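Local coordinates for protein alpha-1,3-glucanase (Streptomyces thermodiastaticus, PDB 7C7D) that hydrolyses the alpha-1,3-glucosidic linkages of alpha-1,3-glucan as a thermostable glycosidase of family GH87, at residues S61-S66 with T189-D194; S88-V93 with I422-A427; F370-G375 with T397-N402; N455-T460 with T492-S497. All coordinates share one frame; numbering follows the deposited sequence.

Interaction 1. Residues S61-S66 with T189-D194; sequences SVEAES and TVDVAD. With CA (calcium ion), chain C.
E63 and E65 meet D191 at a calcium ion. E63 contributes a single carboxylate oxygen, OE2, 2.3 Å from the calcium, whereas E65 chelates with OE1 and OE2, each 2.5 Å from it. D191 also binds twice, through OD1 at 2.3 Å and backbone O at 2.6 Å from the calcium; S88 O and Q91 O complete seven oxygen ligands. The second shell fixes these groups. A64 N donates to D191 O (3.0 Å) from above the carbonyl plane, so that oxygen serves metal and amide together. S66 N and OG both donate to E63 O, closing the 3-10 turn that brings E65 round to the ion. E63 is bent at chi2 (-72°), which turns CD back toward the strand opposite, and its OE2 lies 3.5 Å from V192 CB. Further along, V62 and A193 form an antiparallel hydrogen-bonded pair through two N-H...O bonds. Beyond it, S61 OG donates to D194 OD1 (2.7 Å) from 48° out of the carboxylate plane, while D194 OD2 forms a salt bridge with R372. An alanine in place of D194 would probably leave S61 OG without its acceptor and the R372 guanidinium without this anionic mate. Strand 188-196 also bonds to strand 109-117, as in D194 with T113, and reaches strand 92-95 through V190 and V93. F103, from strand 100-104 of the domain's other antiparallel sheet, packs on V62, A64 and A193, consistent with a beta-sandwich of the galactose-binding type.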
loop_
_atom_site.group_PDB
_atom_site.type_symbol
_atom_site.label_atom_id
_atom_site.label_comp_id
_atom_site.label_asym_id
_atom_site.label_seq_id
_atom_site.Cartn_x
_atom_site.Cartn_y
_atom_site.Cartn_z
ATOM N N SER A 61 15.696 0.763 2.467
ATOM C CA SER A 61 15.306 2.131 2.768
ATOM C C SER A 61 16.116 2.668 3.937
ATOM O O SER A 61 16.435 1.936 4.877
ATOM C CB SER A 61 13.818 2.196 3.106
ATOM O OG SER A 61 13.036 1.731 2.024
ATOM N N VAL A 62 16.450 3.953 3.868
ATOM C CA VAL A 62 17.102 4.664 4.961
ATOM C C VAL A 62 16.270 5.901 5.260
ATOM O O VAL A 62 16.065 6.746 4.377
ATOM C CB VAL A 62 18.545 5.059 4.612
ATOM C CG1 VAL A 62 19.188 5.784 5.793
ATOM C CG2 VAL A 62 19.359 3.827 4.221
ATOM N N GLU A 63 15.775 6.003 6.490
ATOM C CA GLU A 63 14.993 7.168 6.872
ATOM C C GLU A 63 15.883 8.403 6.871
ATOM O O GLU A 63 17.019 8.373 7.352
ATOM C CB GLU A 63 14.388 6.968 8.260
ATOM C CG GLU A 63 13.389 5.823 8.363
ATOM C CD GLU A 63 12.064 6.109 7.674
ATOM O OE1 GLU A 63 11.254 5.165 7.591
ATOM O OE2 GLU A 63 11.828 7.254 7.234
ATOM N N ALA A 64 15.360 9.505 6.340
ATOM C CA ALA A 64 16.157 10.728 6.296
ATOM C C ALA A 64 16.537 11.193 7.694
ATOM O O ALA A 64 17.633 11.734 7.899
ATOM C CB ALA A 64 15.390 11.819 5.552
ATOM N N GLU A 65 15.655 10.978 8.667
ATOM C CA GLU A 65 15.910 11.387 10.037
ATOM C C GLU A 65 17.018 10.574 10.694
ATOM O O GLU A 65 17.489 10.964 11.764
ATOM C CB GLU A 65 14.612 11.318 10.851
ATOM C CG GLU A 65 13.918 9.944 10.844
ATOM C CD GLU A 65 12.893 9.756 9.719
ATOM O OE1 GLU A 65 13.043 10.358 8.639
ATOM O OE2 GLU A 65 11.940 8.969 9.912
ATOM N N SER A 66 17.447 9.472 10.079
ATOM C CA SER A 66 18.578 8.685 10.560
ATOM C C SER A 66 19.883 9.059 9.876
ATOM O O SER A 66 20.927 8.480 10.196
ATOM C CB SER A 66 18.313 7.184 10.370
ATOM O OG SER A 66 18.575 6.783 9.033
ATOM N N THR A 189 11.227 18.647 1.916
ATOM C CA THR A 189 11.138 17.826 3.115
ATOM C C THR A 189 11.372 16.384 2.687
ATOM O O THR A 189 10.554 15.802 1.971
ATOM C CB THR A 189 9.790 18.025 3.798
ATOM O OG1 THR A 189 9.695 19.397 4.210
ATOM C CG2 THR A 189 9.667 17.128 5.024
ATOM N N VAL A 190 12.513 15.827 3.087
ATOM C CA VAL A 190 12.922 14.489 2.675
ATOM C C VAL A 190 12.508 13.489 3.745
ATOM O O VAL A 190 12.859 13.642 4.920
ATOM C CB VAL A 190 14.437 14.433 2.414
ATOM C CG1 VAL A 190 14.842 13.044 1.942
ATOM C CG2 VAL A 190 14.838 15.488 1.376
ATOM N N ASP A 191 11.776 12.455 3.336
ATOM C CA ASP A 191 11.237 11.477 4.279
ATOM C C ASP A 191 12.142 10.254 4.429
ATOM O O ASP A 191 12.527 9.881 5.546
ATOM C CB ASP A 191 9.849 11.060 3.789
ATOM C CG ASP A 191 9.187 10.041 4.686
ATOM O OD1 ASP A 191 9.691 9.794 5.813
ATOM O OD2 ASP A 191 8.144 9.489 4.260
ATOM N N VAL A 192 12.462 9.608 3.309
ATOM C CA VAL A 192 13.140 8.316 3.299
ATOM C C VAL A 192 13.701 8.139 1.895
ATOM O O VAL A 192 13.133 8.638 0.920
ATOM C CB VAL A 192 12.165 7.175 3.708
ATOM C CG1 VAL A 192 10.893 7.168 2.854
ATOM C CG2 VAL A 192 12.863 5.808 3.676
ATOM N N ALA A 193 14.834 7.452 1.795
ATOM C CA ALA A 193 15.457 7.155 0.513
ATOM C C ALA A 193 15.655 5.653 0.376
ATOM O O ALA A 193 16.045 4.980 1.337
ATOM C CB ALA A 193 16.805 7.872 0.376
ATOM N N ASP A 194 15.383 5.130 -0.818
ATOM C CA ASP A 194 15.533 3.711 -1.123
ATOM C C ASP A 194 16.740 3.532 -2.035
ATOM O O ASP A 194 16.868 4.229 -3.050
ATOM C CB ASP A 194 14.298 3.154 -1.841
ATOM C CG ASP A 194 12.990 3.461 -1.129
ATOM O OD1 ASP A 194 12.966 3.588 0.111
ATOM O OD2 ASP A 194 11.966 3.563 -1.837
HETATM CA CA CA C . 11.035 9.378 7.595
#

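Interaction 2. Residues S88-V93 with I422-A427; sequences SGRQAV and ISDTNA. With CA (calcium ion), chain C.
R90 and D424 bury most of the surface here, and their flat groups stand almost perpendicular, with the guanidinium and carboxylate planes 89° apart. R90 is bent at chi2 (-57°), which sets CD beside the acid, 3.6 Å from D424 OD1. The adjoining NE makes the salt bridge to D424 OD1 at 2.9 Å, although that oxygen lies well out of the guanidinium plane, and D424 CB sits over one face of the group. The outer nitrogens reach further along the 424-426 loop: NH2 donates to T425 O (2.7 Å), which lies at the edge and in plane, and NH1 makes a weak bond to N426 OD1. The second carboxylate oxygen, D424 OD2, takes a nearly straight bond from G89 N (2.9 Å, 169°) and another from a water that also donates to S88 OG. N426 is in turn held through ND2 by Q400 OE1. On the far side of the 88-91 loop, S88 O and Q91 O each bind the calcium ion at 2.4 Å. R459 forms a second salt bridge with D424 OD1, so the buried carboxylate lies between two guanidinium groups; the polar, directional bonds imply that the metal-bound loop is docked on the beta-helix in a defined orientation.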
loop_
_atom_site.group_PDB
_atom_site.type_symbol
_atom_site.label_atom_id
_atom_site.label_comp_id
_atom_site.label_asym_id
_atom_site.label_seq_id
_atom_site.Cartn_x
_atom_site.Cartn_y
_atom_site.Cartn_z
ATOM N N SER A 88 7.079 8.391 6.571
ATOM C CA SER A 88 7.584 7.133 7.106
ATOM C C SER A 88 8.285 7.400 8.434
ATOM O O SER A 88 9.115 8.306 8.537
ATOM C CB SER A 88 8.568 6.539 6.097
ATOM O OG SER A 88 8.951 5.223 6.454
ATOM N N GLY A 89 7.937 6.624 9.462
ATOM C CA GLY A 89 8.472 6.882 10.785
ATOM C C GLY A 89 7.922 8.111 11.468
ATOM O O GLY A 89 8.394 8.457 12.557
ATOM N N ARG A 90 6.952 8.791 10.857
ATOM C CA ARG A 90 6.357 10.020 11.374
ATOM C C ARG A 90 7.364 11.154 11.487
ATOM O O ARG A 90 7.125 12.119 12.217
ATOM C CB ARG A 90 5.614 9.809 12.699
ATOM C CG ARG A 90 4.731 8.586 12.711
ATOM C CD ARG A 90 3.685 8.590 11.585
ATOM N NE ARG A 90 2.898 7.369 11.710
ATOM C CZ ARG A 90 1.595 7.255 11.489
ATOM N NH1 ARG A 90 0.883 8.290 11.052
ATOM N NH2 ARG A 90 1.007 6.086 11.721
ATOM N N GLN A 91 8.490 11.039 10.781
ATOM C CA GLN A 91 9.559 12.023 10.849
ATOM C C GLN A 91 10.152 12.216 9.463
ATOM O O GLN A 91 10.137 11.309 8.631
ATOM C CB GLN A 91 10.670 11.584 11.803
ATOM C CG GLN A 91 10.224 11.448 13.233
ATOM C CD GLN A 91 11.210 10.641 14.031
ATOM O OE1 GLN A 91 12.161 11.181 14.584
ATOM N NE2 GLN A 91 11.005 9.329 14.073
ATOM N N ALA A 92 10.688 13.410 9.231
ATOM C CA ALA A 92 11.334 13.749 7.972
ATOM C C ALA A 92 12.309 14.882 8.260
ATOM O O ALA A 92 12.416 15.355 9.395
ATOM C CB ALA A 92 10.291 14.141 6.915
ATOM N N VAL A 93 13.014 15.330 7.227
ATOM C CA VAL A 93 14.014 16.385 7.373
ATOM C C VAL A 93 13.696 17.489 6.376
ATOM O O VAL A 93 13.703 17.256 5.159
ATOM C CB VAL A 93 15.442 15.858 7.167
ATOM C CG1 VAL A 93 16.435 16.994 7.287
ATOM C CG2 VAL A 93 15.764 14.765 8.189
ATOM N N ILE A 422 3.351 -3.914 7.408
ATOM C CA ILE A 422 2.491 -2.753 7.222
ATOM C C ILE A 422 2.878 -1.724 8.267
ATOM O O ILE A 422 2.835 -2.018 9.467
ATOM C CB ILE A 422 1.005 -3.127 7.358
ATOM C CG1 ILE A 422 0.647 -4.219 6.345
ATOM C CG2 ILE A 422 0.120 -1.884 7.208
ATOM C CD1 ILE A 422 -0.677 -4.893 6.603
ATOM N N SER A 423 3.250 -0.519 7.816
ATOM C CA SER A 423 3.737 0.516 8.718
ATOM C C SER A 423 3.049 1.840 8.441
ATOM O O SER A 423 2.807 2.200 7.281
ATOM C CB SER A 423 5.246 0.725 8.582
ATOM O OG SER A 423 5.954 -0.500 8.698
ATOM N N ASP A 424 2.760 2.565 9.524
ATOM C CA ASP A 424 2.404 3.985 9.480
ATOM C C ASP A 424 1.084 4.227 8.739
ATOM O O ASP A 424 1.053 4.772 7.633
ATOM C CB ASP A 424 3.532 4.811 8.851
ATOM C CG ASP A 424 4.754 4.888 9.732
ATOM O OD1 ASP A 424 4.596 5.212 10.923
ATOM O OD2 ASP A 424 5.870 4.618 9.234
ATOM N N THR A 425 -0.011 3.838 9.384
ATOM C CA THR A 425 -1.335 4.133 8.854
ATOM C C THR A 425 -1.963 5.328 9.573
ATOM O O THR A 425 -1.473 5.820 10.591
ATOM C CB THR A 425 -2.251 2.899 8.904
ATOM O OG1 THR A 425 -2.447 2.490 10.262
ATOM C CG2 THR A 425 -1.641 1.744 8.125
ATOM N N ASN A 426 -3.091 5.780 9.029
ATOM C CA ASN A 426 -3.642 7.065 9.427
ATOM C C ASN A 426 -5.134 6.986 9.703
ATOM O O ASN A 426 -5.701 5.892 9.778
ATOM C CB ASN A 426 -3.318 8.101 8.356
ATOM C CG ASN A 426 -1.842 8.391 8.300
ATOM O OD1 ASN A 426 -1.298 8.975 9.230
ATOM N ND2 ASN A 426 -1.178 7.968 7.224
ATOM N N ALA A 427 -5.767 8.144 9.865
ATOM C CA ALA A 427 -7.165 8.180 10.255
ATOM C C ALA A 427 -8.018 7.432 9.244
ATOM O O ALA A 427 -7.751 7.434 8.037
ATOM C CB ALA A 427 -7.641 9.628 10.371
HETATM CA CA CA C . 11.035 9.378 7.595
HETATM O O HOH W 1 6.867 3.481 6.977
#

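Interaction 3. Residues F370-G375 with T397-N402; sequences FLRNQG and TITQPN
F370, L371 and R372 run parallel to T397, I398 and T399, the strand axes 4.8 Å and 4° apart, joined by alternating backbone bonds such as L371 N to T397 O (2.9 Å). On one face L371 and I398 lie side by side, with L371 CD1 3.9 Å from I398 CG1. On the other, T399 CG2, set between its backbone N and carbonyl carbon, touches two partners, R372 CB at 3.7 Å and F370 CZ at 3.8 Å. A water joins R372 NE to T399 OG1. Past the strands the pairing continues through the turns, where N402 N donates to Q374 O (2.7 Å). N402 ND2 makes a straight bond to N373 OD1 (2.9 Å, 166°), the two amide planes 58° apart; N402 OD1 is bonded to H160 and N373 ND2 to D349. An alanine at N402 would probably leave N373 OD1 and H160 without these partners and open a gap between the turns. These are adjacent rungs of a parallel beta-helix, flanked by strands 341-348 and 415-423. L371 and I398 face L379 of strand 379-382 inside the coil, while F370 turns outward to F59, edge to face, and R372 to N164 and D194 of the N-terminal domain.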
loop_
_atom_site.group_PDB
_atom_site.type_symbol
_atom_site.label_atom_id
_atom_site.label_comp_id
_atom_site.label_asym_id
_atom_site.label_seq_id
_atom_site.Cartn_x
_atom_site.Cartn_y
_atom_site.Cartn_z
ATOM N N PHE A 370 5.738 -3.808 -3.200
ATOM C CA PHE A 370 5.992 -2.668 -2.332
ATOM C C PHE A 370 5.000 -1.569 -2.676
ATOM O O PHE A 370 4.887 -1.184 -3.848
ATOM C CB PHE A 370 7.417 -2.143 -2.520
ATOM C CG PHE A 370 7.729 -0.952 -1.666
ATOM C CD1 PHE A 370 7.908 -1.104 -0.304
ATOM C CD2 PHE A 370 7.797 0.325 -2.208
ATOM C CE1 PHE A 370 8.173 -0.021 0.504
ATOM C CE2 PHE A 370 8.064 1.418 -1.397
ATOM C CZ PHE A 370 8.256 1.248 -0.045
ATOM N N LEU A 371 4.296 -1.066 -1.659
ATOM C CA LEU A 371 3.265 -0.046 -1.830
ATOM C C LEU A 371 3.539 1.097 -0.866
ATOM O O LEU A 371 3.597 0.884 0.351
ATOM C CB LEU A 371 1.874 -0.634 -1.572
ATOM C CG LEU A 371 1.436 -1.709 -2.581
ATOM C CD1 LEU A 371 1.572 -3.132 -2.011
ATOM C CD2 LEU A 371 0.011 -1.443 -3.035
ATOM N N ARG A 372 3.720 2.310 -1.410
ATOM C CA ARG A 372 3.928 3.507 -0.609
ATOM C C ARG A 372 3.004 4.608 -1.110
ATOM O O ARG A 372 2.881 4.823 -2.318
ATOM C CB ARG A 372 5.383 3.992 -0.711
ATOM C CG ARG A 372 5.655 5.317 -0.014
ATOM C CD ARG A 372 7.089 5.794 -0.225
ATOM N NE ARG A 372 8.060 5.056 0.590
ATOM C CZ ARG A 372 9.288 4.760 0.183
ATOM N NH1 ARG A 372 9.690 5.112 -1.028
ATOM N NH2 ARG A 372 10.111 4.090 0.983
ATOM N N ASN A 373 2.376 5.324 -0.178
ATOM C CA ASN A 373 1.646 6.559 -0.498
ATOM C C ASN A 373 0.422 6.303 -1.387
ATOM O O ASN A 373 0.224 6.960 -2.413
ATOM C CB ASN A 373 2.564 7.634 -1.098
ATOM C CG ASN A 373 1.920 9.015 -1.142
ATOM O OD1 ASN A 373 1.052 9.346 -0.331
ATOM N ND2 ASN A 373 2.369 9.836 -2.089
ATOM N N GLN A 374 -0.403 5.340 -0.978
ATOM C CA GLN A 374 -1.728 5.165 -1.547
ATOM C C GLN A 374 -2.682 6.150 -0.884
ATOM O O GLN A 374 -2.453 6.588 0.245
ATOM C CB GLN A 374 -2.215 3.729 -1.324
ATOM C CG GLN A 374 -1.674 2.726 -2.327
ATOM C CD GLN A 374 -0.163 2.787 -2.473
ATOM O OE1 GLN A 374 0.581 2.369 -1.575
ATOM N NE2 GLN A 374 0.307 3.305 -3.607
ATOM N N GLY A 375 -3.751 6.510 -1.593
ATOM C CA GLY A 375 -4.716 7.464 -1.082
ATOM C C GLY A 375 -5.913 6.863 -0.377
ATOM O O GLY A 375 -6.868 7.579 -0.063
ATOM N N THR A 397 4.985 -5.366 1.364
ATOM C CA THR A 397 5.404 -4.290 2.254
ATOM C C THR A 397 4.608 -3.050 1.896
ATOM O O THR A 397 4.616 -2.623 0.734
ATOM C CB THR A 397 6.907 -4.038 2.147
ATOM O OG1 THR A 397 7.587 -5.207 2.621
ATOM C CG2 THR A 397 7.333 -2.845 2.999
ATOM N N ILE A 398 3.926 -2.489 2.895
ATOM C CA ILE A 398 3.006 -1.376 2.714
ATOM C C ILE A 398 3.396 -0.285 3.697
ATOM O O ILE A 398 3.615 -0.559 4.884
ATOM C CB ILE A 398 1.557 -1.831 2.977
ATOM C CG1 ILE A 398 1.097 -2.814 1.896
ATOM C CG2 ILE A 398 0.617 -0.638 3.130
ATOM C CD1 ILE A 398 -0.083 -3.661 2.300
ATOM N N THR A 399 3.459 0.955 3.215
ATOM C CA THR A 399 3.768 2.078 4.078
ATOM C C THR A 399 2.916 3.284 3.707
ATOM O O THR A 399 2.724 3.596 2.525
ATOM C CB THR A 399 5.262 2.434 4.038
ATOM O OG1 THR A 399 5.468 3.703 4.664
ATOM C CG2 THR A 399 5.812 2.486 2.618
ATOM N N GLN A 400 2.387 3.931 4.726
ATOM C CA GLN A 400 1.768 5.246 4.586
ATOM C C GLN A 400 0.602 5.325 3.599
ATOM O O GLN A 400 0.578 6.214 2.736
ATOM C CB GLN A 400 2.835 6.311 4.303
ATOM C CG GLN A 400 3.530 6.793 5.574
ATOM C CD GLN A 400 2.606 7.587 6.498
ATOM O OE1 GLN A 400 1.448 7.861 6.155
ATOM N NE2 GLN A 400 3.117 7.974 7.669
ATOM N N PRO A 401 -0.426 4.484 3.731
ATOM C CA PRO A 401 -1.698 4.825 3.076
ATOM C C PRO A 401 -2.240 6.082 3.750
ATOM O O PRO A 401 -2.208 6.201 4.977
ATOM C CB PRO A 401 -2.576 3.598 3.347
ATOM C CG PRO A 401 -2.049 3.047 4.651
ATOM C CD PRO A 401 -0.563 3.330 4.650
ATOM N N ASN A 402 -2.711 7.046 2.942
ATOM C CA ASN A 402 -3.012 8.370 3.494
ATOM C C ASN A 402 -4.213 8.339 4.424
ATOM O O ASN A 402 -4.317 9.169 5.338
ATOM C CB ASN A 402 -3.406 9.361 2.399
ATOM C CG ASN A 402 -2.368 9.549 1.309
ATOM O OD1 ASN A 402 -2.743 9.870 0.180
ATOM N ND2 ASN A 402 -1.093 9.388 1.624
HETATM O O HOH W 2 6.941 5.619 3.213
HETATM O O HOH W 3 0.179 3.044 1.042
#

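Interaction 4. Residues N455-T460 with T492-S497; sequences NTLVRT and TTITDS
T456 and T493 pack closely, side by side and pointing the same way, with T456 OG1 3.6 Å from T493 CB and the two CG2 methyls 4.0 Å apart. Both have CG2 anti to the backbone N (OG1 at chi1 -65° and -61°), so one side chain repeats the other. The backbones beneath are tied by four bonds, among them L457 N to T493 O (2.8 Å) and R459 N to T495 O (3.0 Å). The axes of strands 456-458 and 492-495 are only 7° from parallel, and the residues pair in register, T456 with T493, L457 with I494, V458 with T495. This is the in-register stacking of successive coils in a parallel beta-helix, in which L457 and I494 share the buried face and L457 also meets I432 of strand 432-435. The margins are looser and wetter. One water joins N455 ND2 to T492 OG1, though ND2 also bonds V417 O and N455 OD1 bonds N420 N; another, in the turns, bonds T460 N and S497 OG. R459 and D496 touch through aliphatic carbons, CG of R459 being 3.8 Å from CB of D496, but R459 NH1 and D496 OD2 stay 4.7 Å apart and a water bridges them. The R459 guanidinium, one face against V458 CG1, turns instead to a salt bridge with D424.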
loop_
_atom_site.group_PDB
_atom_site.type_symbol
_atom_site.label_atom_id
_atom_site.label_comp_id
_atom_site.label_asym_id
_atom_site.label_seq_id
_atom_site.Cartn_x
_atom_site.Cartn_y
_atom_site.Cartn_z
ATOM N N ASN A 455 1.810 -11.537 10.075
ATOM C CA ASN A 455 1.929 -10.139 9.685
ATOM C C ASN A 455 2.606 -9.323 10.785
ATOM O O ASN A 455 2.525 -9.649 11.972
ATOM C CB ASN A 455 0.544 -9.557 9.385
ATOM C CG ASN A 455 -0.163 -10.309 8.279
ATOM O OD1 ASN A 455 0.144 -10.121 7.102
ATOM N ND2 ASN A 455 -1.088 -11.194 8.651
ATOM N N THR A 456 3.282 -8.251 10.373
ATOM C CA THR A 456 3.929 -7.308 11.276
ATOM C C THR A 456 3.355 -5.924 11.020
ATOM O O THR A 456 3.352 -5.456 9.875
ATOM C CB THR A 456 5.443 -7.314 11.073
ATOM O OG1 THR A 456 5.941 -8.599 11.451
ATOM C CG2 THR A 456 6.114 -6.261 11.942
ATOM N N LEU A 457 2.871 -5.288 12.084
ATOM C CA LEU A 457 2.130 -4.028 12.017
ATOM C C LEU A 457 2.848 -3.018 12.899
ATOM O O LEU A 457 2.910 -3.200 14.124
ATOM C CB LEU A 457 0.699 -4.219 12.513
ATOM C CG LEU A 457 -0.072 -5.390 11.898
ATOM C CD1 LEU A 457 -1.466 -5.494 12.496
ATOM C CD2 LEU A 457 -0.150 -5.255 10.386
ATOM N N VAL A 458 3.396 -1.969 12.286
ATOM C CA VAL A 458 4.291 -1.029 12.960
ATOM C C VAL A 458 3.676 0.368 12.892
ATOM O O VAL A 458 3.440 0.895 11.796
ATOM C CB VAL A 458 5.685 -1.033 12.318
ATOM C CG1 VAL A 458 6.612 -0.076 13.056
ATOM C CG2 VAL A 458 6.267 -2.451 12.290
ATOM N N ARG A 459 3.414 0.968 14.052
ATOM C CA ARG A 459 2.843 2.315 14.117
ATOM C C ARG A 459 1.544 2.410 13.311
ATOM O O ARG A 459 1.336 3.343 12.529
ATOM C CB ARG A 459 3.853 3.388 13.685
ATOM C CG ARG A 459 5.088 3.479 14.597
ATOM C CD ARG A 459 6.081 4.564 14.132
ATOM N NE ARG A 459 6.487 4.320 12.751
ATOM C CZ ARG A 459 7.490 3.524 12.391
ATOM N NH1 ARG A 459 8.253 2.951 13.314
ATOM N NH2 ARG A 459 7.730 3.290 11.110
ATOM N N THR A 460 0.662 1.429 13.510
ATOM C CA THR A 460 -0.638 1.386 12.857
ATOM C C THR A 460 -1.762 1.564 13.870
ATOM O O THR A 460 -1.610 1.270 15.062
ATOM C CB THR A 460 -0.844 0.099 12.034
ATOM O OG1 THR A 460 -0.995 -1.045 12.891
ATOM C CG2 THR A 460 0.300 -0.112 11.043
ATOM N N THR A 492 1.272 -12.775 14.943
ATOM C CA THR A 492 1.244 -11.358 14.601
ATOM C C THR A 492 2.237 -10.599 15.471
ATOM O O THR A 492 2.260 -10.772 16.694
ATOM C CB THR A 492 -0.154 -10.770 14.813
ATOM O OG1 THR A 492 -1.136 -11.619 14.219
ATOM C CG2 THR A 492 -0.258 -9.404 14.161
ATOM N N THR A 493 3.034 -9.745 14.847
ATOM C CA THR A 493 3.915 -8.826 15.555
ATOM C C THR A 493 3.301 -7.439 15.440
ATOM O O THR A 493 3.054 -6.965 14.328
ATOM C CB THR A 493 5.315 -8.864 14.945
ATOM O OG1 THR A 493 5.836 -10.191 15.072
ATOM C CG2 THR A 493 6.250 -7.886 15.635
ATOM N N ILE A 494 3.021 -6.813 16.581
ATOM C CA ILE A 494 2.386 -5.496 16.623
ATOM C C ILE A 494 3.269 -4.589 17.471
ATOM O O ILE A 494 3.461 -4.847 18.666
ATOM C CB ILE A 494 0.947 -5.552 17.168
ATOM C CG1 ILE A 494 0.098 -6.528 16.340
ATOM C CG2 ILE A 494 0.344 -4.162 17.178
ATOM C CD1 ILE A 494 -1.356 -6.642 16.772
ATOM N N THR A 495 3.827 -3.548 16.854
ATOM C CA THR A 495 4.893 -2.772 17.470
ATOM C C THR A 495 4.579 -1.285 17.388
ATOM O O THR A 495 4.248 -0.772 16.309
ATOM C CB THR A 495 6.214 -3.060 16.750
ATOM O OG1 THR A 495 6.453 -4.472 16.781
ATOM C CG2 THR A 495 7.388 -2.317 17.393
ATOM N N ASP A 496 4.691 -0.596 18.526
ATOM C CA ASP A 496 4.627 0.865 18.568
ATOM C C ASP A 496 3.284 1.391 18.066
ATOM O O ASP A 496 3.212 2.397 17.355
ATOM C CB ASP A 496 5.800 1.501 17.815
ATOM C CG ASP A 496 7.153 1.106 18.397
ATOM O OD1 ASP A 496 7.212 0.711 19.575
ATOM O OD2 ASP A 496 8.169 1.192 17.675
ATOM N N SER A 497 2.210 0.709 18.435
ATOM C CA SER A 497 0.882 1.157 18.037
ATOM C C SER A 497 0.518 2.419 18.807
ATOM O O SER A 497 0.655 2.449 20.035
ATOM C CB SER A 497 -0.145 0.090 18.372
ATOM O OG SER A 497 0.140 -1.136 17.737
HETATM O O HOH W 4 -0.945 -12.059 11.512
HETATM O O HOH W 5 4.944 -11.805 12.995
HETATM O O HOH W 6 0.978 -1.099 15.025
HETATM O O HOH W 7 8.511 3.414 16.194
#

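In the fold
From the N terminus, interaction 1 closes the first long loop, bringing strand 59-63 onto strand 188-196 within the N-terminal antiparallel domain. Interaction 2 starts inside that loop, at 88-93, and ends far beyond it at 422-427, so the two cross; they share the calcium ion, and interaction 2 ties the N-terminal domain to the beta-helix. Interaction 3 falls wholly within the span of interaction 2 and joins consecutive coils of the helix, touching interaction 1 through the D194 to R372 salt bridge. Interaction 4 follows last, joining two later coils. Strand 415-423 lies between interactions 3 and 4, which do not touch each other.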